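Local coordinates for valine-pyruvate aminotransferase (Salmonella typhimurium, PDB 3G7Q), which catalyses the pyridoxal-phosphate-dependent transfer of an amino group from L-valine to pyruvate, yielding 3-methyl-2-oxobutanoate and L-alanine, and probably takes part in alanine biosynthesis, at residues I214-P227 and P240-G252. Residues are numbered along the deposited sequence; the frame is centred on the assembly and turned at random. Where two conformers were deposited one is given.
Sequences IPLVIDNAYGVPFP and PNIILCMSLSKLG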
loop_
_atom_site.group_PDB
_atom_site.type_symbol
_atom_site.label_atom_id
_atom_site.label_comp_id
_atom_site.label_asym_id
_atom_site.label_seq_id
_atom_site.Cartn_x
_atom_site.Cartn_y
_atom_site.Cartn_z
ATOM N N ILE A 214 -11.539 -25.250 -1.661
ATOM C CA ILE A 214 -11.368 -23.810 -1.831
ATOM C C ILE A 214 -11.249 -23.197 -0.445
ATOM O O ILE A 214 -11.780 -23.758 0.519
ATOM C CB ILE A 214 -12.522 -23.166 -2.615
ATOM C CG1 ILE A 214 -13.866 -23.401 -1.919
ATOM C CG2 ILE A 214 -12.540 -23.697 -4.062
ATOM C CD1 ILE A 214 -15.014 -22.764 -2.634
ATOM N N PRO A 215 -10.530 -22.064 -0.335
ATOM C CA PRO A 215 -10.364 -21.450 0.981
ATOM C C PRO A 215 -11.598 -20.763 1.530
ATOM O O PRO A 215 -12.441 -20.269 0.766
ATOM C CB PRO A 215 -9.312 -20.360 0.735
ATOM C CG PRO A 215 -9.426 -20.038 -0.730
ATOM C CD PRO A 215 -9.826 -21.318 -1.398
ATOM N N LEU A 216 -11.674 -20.717 2.854
ATOM C CA LEU A 216 -12.688 -19.931 3.550
ATOM C C LEU A 216 -11.955 -18.723 4.083
ATOM O O LEU A 216 -11.076 -18.862 4.909
ATOM C CB LEU A 216 -13.312 -20.694 4.706
ATOM C CG LEU A 216 -14.289 -19.926 5.599
ATOM C CD1 LEU A 216 -15.419 -19.289 4.773
ATOM C CD2 LEU A 216 -14.825 -20.855 6.739
ATOM N N VAL A 217 -12.320 -17.542 3.591
ATOM C CA VAL A 217 -11.650 -16.310 3.950
ATOM C C VAL A 217 -12.525 -15.596 4.967
ATOM O O VAL A 217 -13.717 -15.395 4.717
ATOM C CB VAL A 217 -11.419 -15.425 2.697
ATOM C CG1 VAL A 217 -10.645 -14.173 3.066
ATOM C CG2 VAL A 217 -10.659 -16.210 1.612
ATOM N N ILE A 218 -11.944 -15.247 6.115
ATOM C CA ILE A 218 -12.661 -14.563 7.198
ATOM C C ILE A 218 -12.000 -13.222 7.524
ATOM O O ILE A 218 -10.838 -13.165 7.925
ATOM C CB ILE A 218 -12.736 -15.403 8.494
ATOM C CG1 ILE A 218 -13.272 -16.808 8.194
ATOM C CG2 ILE A 218 -13.599 -14.669 9.534
ATOM C CD1 ILE A 218 -13.215 -17.817 9.393
ATOM N N ASP A 219 -12.736 -12.144 7.309
ATOM C CA ASP A 219 -12.258 -10.825 7.632
ATOM C C ASP A 219 -12.567 -10.566 9.119
ATOM O O ASP A 219 -13.737 -10.446 9.499
ATOM C CB ASP A 219 -12.920 -9.784 6.767
ATOM C CG ASP A 219 -12.296 -8.409 6.955
ATOM O OD1 ASP A 219 -11.445 -8.251 7.858
ATOM O OD2 ASP A 219 -12.632 -7.516 6.167
ATOM N N ASN A 220 -11.502 -10.477 9.928
ATOM C CA ASN A 220 -11.547 -10.324 11.398
ATOM C C ASN A 220 -11.053 -8.919 11.792
ATOM O O ASN A 220 -10.520 -8.741 12.886
ATOM C CB ASN A 220 -10.665 -11.392 12.019
ATOM C CG ASN A 220 -10.883 -11.630 13.532
ATOM O OD1 ASN A 220 -9.963 -11.484 14.344
ATOM N ND2 ASN A 220 -12.064 -12.023 13.887
ATOM N N ALA A 221 -11.306 -7.916 10.961
ATOM C CA ALA A 221 -10.926 -6.521 11.277
ATOM C C ALA A 221 -11.484 -5.991 12.596
ATOM O O ALA A 221 -10.872 -5.094 13.195
ATOM C CB ALA A 221 -11.324 -5.564 10.144
ATOM N N TYR A 222 -12.638 -6.506 13.035
ATOM C CA TYR A 222 -13.271 -6.040 14.250
ATOM C C TYR A 222 -13.294 -7.047 15.379
ATOM O O TYR A 222 -13.749 -6.722 16.463
ATOM C CB TYR A 222 -14.736 -5.620 13.957
ATOM C CG TYR A 222 -14.828 -4.434 13.042
ATOM C CD1 TYR A 222 -14.737 -3.134 13.540
ATOM C CD2 TYR A 222 -14.979 -4.596 11.681
ATOM C CE1 TYR A 222 -14.807 -2.058 12.709
ATOM C CE2 TYR A 222 -15.056 -3.509 10.845
ATOM C CZ TYR A 222 -14.955 -2.249 11.378
ATOM O OH TYR A 222 -15.029 -1.170 10.574
ATOM N N GLY A 223 -12.805 -8.253 15.136
ATOM C CA GLY A 223 -12.936 -9.327 16.095
ATOM C C GLY A 223 -11.800 -9.531 17.090
ATOM O O GLY A 223 -11.001 -8.644 17.349
ATOM N N VAL A 224 -11.810 -10.719 17.668
ATOM C CA VAL A 224 -10.888 -11.171 18.693
ATOM C C VAL A 224 -9.675 -11.779 18.028
ATOM O O VAL A 224 -9.823 -12.461 17.034
ATOM C CB VAL A 224 -11.645 -12.231 19.561
ATOM C CG1 VAL A 224 -10.724 -13.191 20.211
ATOM C CG2 VAL A 224 -12.579 -11.520 20.540
ATOM N N PRO A 225 -8.486 -11.649 18.631
ATOM C CA PRO A 225 -8.121 -11.033 19.893
ATOM C C PRO A 225 -7.977 -9.507 19.886
ATOM O O PRO A 225 -7.932 -8.929 20.956
ATOM C CB PRO A 225 -6.771 -11.702 20.226
ATOM C CG PRO A 225 -6.220 -12.054 18.920
ATOM C CD PRO A 225 -7.358 -12.391 18.047
ATOM N N PHE A 226 -7.890 -8.881 18.710
ATOM C CA PHE A 226 -7.843 -7.417 18.603
ATOM C C PHE A 226 -8.512 -7.012 17.298
ATOM O O PHE A 226 -8.304 -7.661 16.287
ATOM C CB PHE A 226 -6.410 -6.876 18.673
ATOM C CG PHE A 226 -5.508 -7.404 17.609
ATOM C CD1 PHE A 226 -5.404 -6.764 16.393
ATOM C CD2 PHE A 226 -4.767 -8.555 17.831
ATOM C CE1 PHE A 226 -4.586 -7.276 15.395
ATOM C CE2 PHE A 226 -3.954 -9.047 16.856
ATOM C CZ PHE A 226 -3.866 -8.416 15.647
ATOM N N PRO A 227 -9.271 -5.908 17.291
ATOM C CA PRO A 227 -9.531 -4.969 18.390
ATOM C C PRO A 227 -10.617 -5.354 19.379
ATOM O O PRO A 227 -10.835 -4.640 20.359
ATOM C CB PRO A 227 -9.917 -3.699 17.637
ATOM C CG PRO A 227 -10.681 -4.228 16.475
ATOM C CD PRO A 227 -9.915 -5.457 16.042
ATOM N N PRO A 240 -5.715 -24.906 8.563
ATOM C CA PRO A 240 -4.971 -24.577 7.332
ATOM C C PRO A 240 -5.768 -24.214 6.064
ATOM O O PRO A 240 -5.158 -23.706 5.123
ATOM C CB PRO A 240 -4.141 -25.842 7.096
ATOM C CG PRO A 240 -3.946 -26.403 8.451
ATOM C CD PRO A 240 -5.294 -26.205 9.107
ATOM N N ASN A 241 -7.076 -24.480 6.015
ATOM C CA ASN A 241 -7.900 -24.075 4.867
ATOM C C ASN A 241 -8.592 -22.731 5.101
ATOM O O ASN A 241 -9.460 -22.323 4.318
ATOM C CB ASN A 241 -8.957 -25.121 4.540
ATOM C CG ASN A 241 -9.531 -24.962 3.137
ATOM O OD1 ASN A 241 -8.787 -24.776 2.194
ATOM N ND2 ASN A 241 -10.849 -25.050 2.998
ATOM N N ILE A 242 -8.250 -22.063 6.194
ATOM C CA ILE A 242 -8.835 -20.761 6.491
ATOM C C ILE A 242 -7.802 -19.667 6.262
ATOM O O ILE A 242 -6.617 -19.835 6.549
ATOM C CB ILE A 242 -9.404 -20.703 7.907
ATOM C CG1 ILE A 242 -10.645 -21.596 7.966
ATOM C CG2 ILE A 242 -9.776 -19.252 8.276
ATOM C CD1 ILE A 242 -11.266 -21.682 9.264
ATOM N N ILE A 243 -8.255 -18.567 5.687
ATOM C CA ILE A 243 -7.430 -17.381 5.486
ATOM C C ILE A 243 -8.076 -16.317 6.365
ATOM O O ILE A 243 -9.209 -15.936 6.129
ATOM C CB ILE A 243 -7.380 -16.929 4.022
ATOM C CG1 ILE A 243 -6.876 -18.070 3.096
ATOM C CG2 ILE A 243 -6.453 -15.697 3.866
ATOM C CD1 ILE A 243 -6.974 -17.719 1.612
ATOM N N LEU A 244 -7.336 -15.827 7.356
ATOM C CA LEU A 244 -7.861 -14.889 8.343
ATOM C C LEU A 244 -7.207 -13.521 8.191
ATOM O O LEU A 244 -5.986 -13.432 8.308
ATOM C CB LEU A 244 -7.593 -15.491 9.724
ATOM C CG LEU A 244 -7.970 -14.795 11.026
ATOM C CD1 LEU A 244 -9.414 -14.399 10.984
ATOM C CD2 LEU A 244 -7.672 -15.761 12.192
ATOM N N CYS A 245 -8.007 -12.467 7.966
ATOM C CA CYS A 245 -7.483 -11.114 7.771
ATOM C C CYS A 245 -7.733 -10.300 9.026
ATOM O O CYS A 245 -8.864 -10.253 9.518
ATOM C CB CYS A 245 -8.137 -10.434 6.584
ATOM S SG CYS A 245 -7.857 -11.375 5.050
HETATM N N MSE A 246 -6.675 -9.678 9.539
HETATM C CA MSE A 246 -6.746 -8.838 10.722
HETATM C C MSE A 246 -6.152 -7.485 10.375
HETATM O O MSE A 246 -5.520 -7.316 9.334
HETATM C CB MSE A 246 -6.027 -9.503 11.903
HETATM C CG MSE A 246 -6.625 -10.873 12.283
HETATM SE SE MSE A 246 -5.699 -11.592 13.826
HETATM C CE MSE A 246 -7.016 -10.417 15.250
ATOM N N SER A 247 -6.327 -6.518 11.257
ATOM C CA SER A 247 -5.855 -5.177 10.973
ATOM C C SER A 247 -5.612 -4.426 12.251
ATOM O O SER A 247 -6.192 -4.731 13.270
ATOM C CB SER A 247 -6.927 -4.440 10.150
ATOM O OG SER A 247 -6.544 -3.088 9.888
ATOM N N LEU A 248 -4.733 -3.444 12.188
ATOM C CA LEU A 248 -4.459 -2.576 13.326
ATOM C C LEU A 248 -5.367 -1.342 13.364
ATOM O O LEU A 248 -5.545 -0.745 14.406
ATOM C CB LEU A 248 -3.010 -2.123 13.204
ATOM C CG LEU A 248 -2.296 -1.427 14.337
ATOM C CD1 LEU A 248 -2.387 -2.187 15.647
ATOM C CD2 LEU A 248 -0.819 -1.265 13.883
ATOM N N SER A 249 -5.986 -0.984 12.251
ATOM C CA SER A 249 -6.690 0.303 12.169
ATOM C C SER A 249 -7.840 0.488 13.143
ATOM O O SER A 249 -7.975 1.563 13.747
ATOM C CB SER A 249 -7.188 0.559 10.742
ATOM O OG SER A 249 -8.268 -0.270 10.431
ATOM N N LYS A 250 -8.623 -0.561 13.373
ATOM C CA LYS A 250 -9.791 -0.432 14.253
ATOM C C LYS A 250 -9.413 -0.429 15.745
ATOM O O LYS A 250 -10.282 -0.277 16.614
ATOM C CB LYS A 250 -10.875 -1.435 13.873
ATOM C CG LYS A 250 -11.188 -1.473 12.354
ATOM C CD LYS A 250 -11.643 -0.126 11.761
ATOM C CE LYS A 250 -11.763 -0.222 10.242
ATOM N NZ LYS A 250 -12.225 1.058 9.682
ATOM N N LEU A 251 -8.117 -0.583 16.031
ATOM C CA LEU A 251 -7.593 -0.403 17.371
ATOM C C LEU A 251 -7.541 1.095 17.703
ATOM O O LEU A 251 -7.282 1.469 18.844
ATOM C CB LEU A 251 -6.169 -0.967 17.477
ATOM C CG LEU A 251 -5.607 -1.183 18.886
ATOM C CD1 LEU A 251 -6.259 -2.394 19.499
ATOM C CD2 LEU A 251 -4.094 -1.361 18.865
ATOM N N GLY A 252 -7.767 1.949 16.698
ATOM C CA GLY A 252 -7.698 3.403 16.856
ATOM C C GLY A 252 -6.449 3.984 16.199
ATOM O O GLY A 252 -5.996 5.069 16.572
HETATM O O HOH W 1 -8.151 -7.392 13.411
HETATM O O HOH W 2 -8.717 -3.509 13.083
#
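The selenomethionine Met246 sets its methyl carbon CE squarely over the Phe226 ring, 3.7 Å from the ring centroid and only 10° off the normal. Its chain, extended at chi2, bends at chi3 (84°) to bring CE over that face, while SE lies obliquely to the ring in a Met-aromatic contact. CE also presses tightly on CD of Pro225, 3.4 Å away, a proline whose peptide bond to Val224 is cis, and Ser247 O meets the edge of the same ring in its plane. Helix 299-325 packs against Phe226 and Pro225.

Upstream, 216-219 and 242-247 run parallel, their axes 4.7 Å apart at closest approach, as central neighbours in the seven-stranded mixed sheet of the large domain of class I aminotransferases. Backbone bonds pass back and forth from Leu216 N to Asn220 N, the latter giving its hydrogen to Cys245 O at 2.7 Å. At the start, Asn241 ND2 donates to Ile214 O (2.9 Å) from above the carbonyl plane. Ile243 CD1 rests on Pro215 CB at 3.6 Å, on the same face as Val217.

Near Asp219, whose OD1 accepts from Ala221 N in an Asx turn, water joins the segments: one molecule donates to Ala221 O and Ser247 O and accepts from Lys250 N. Lys250, bent at chi2 (-58°), runs obliquely past the Tyr222 ring, its CG making an off-centre CH-pi contact, and its NZ is hydrogen-bonded to Gly39 O.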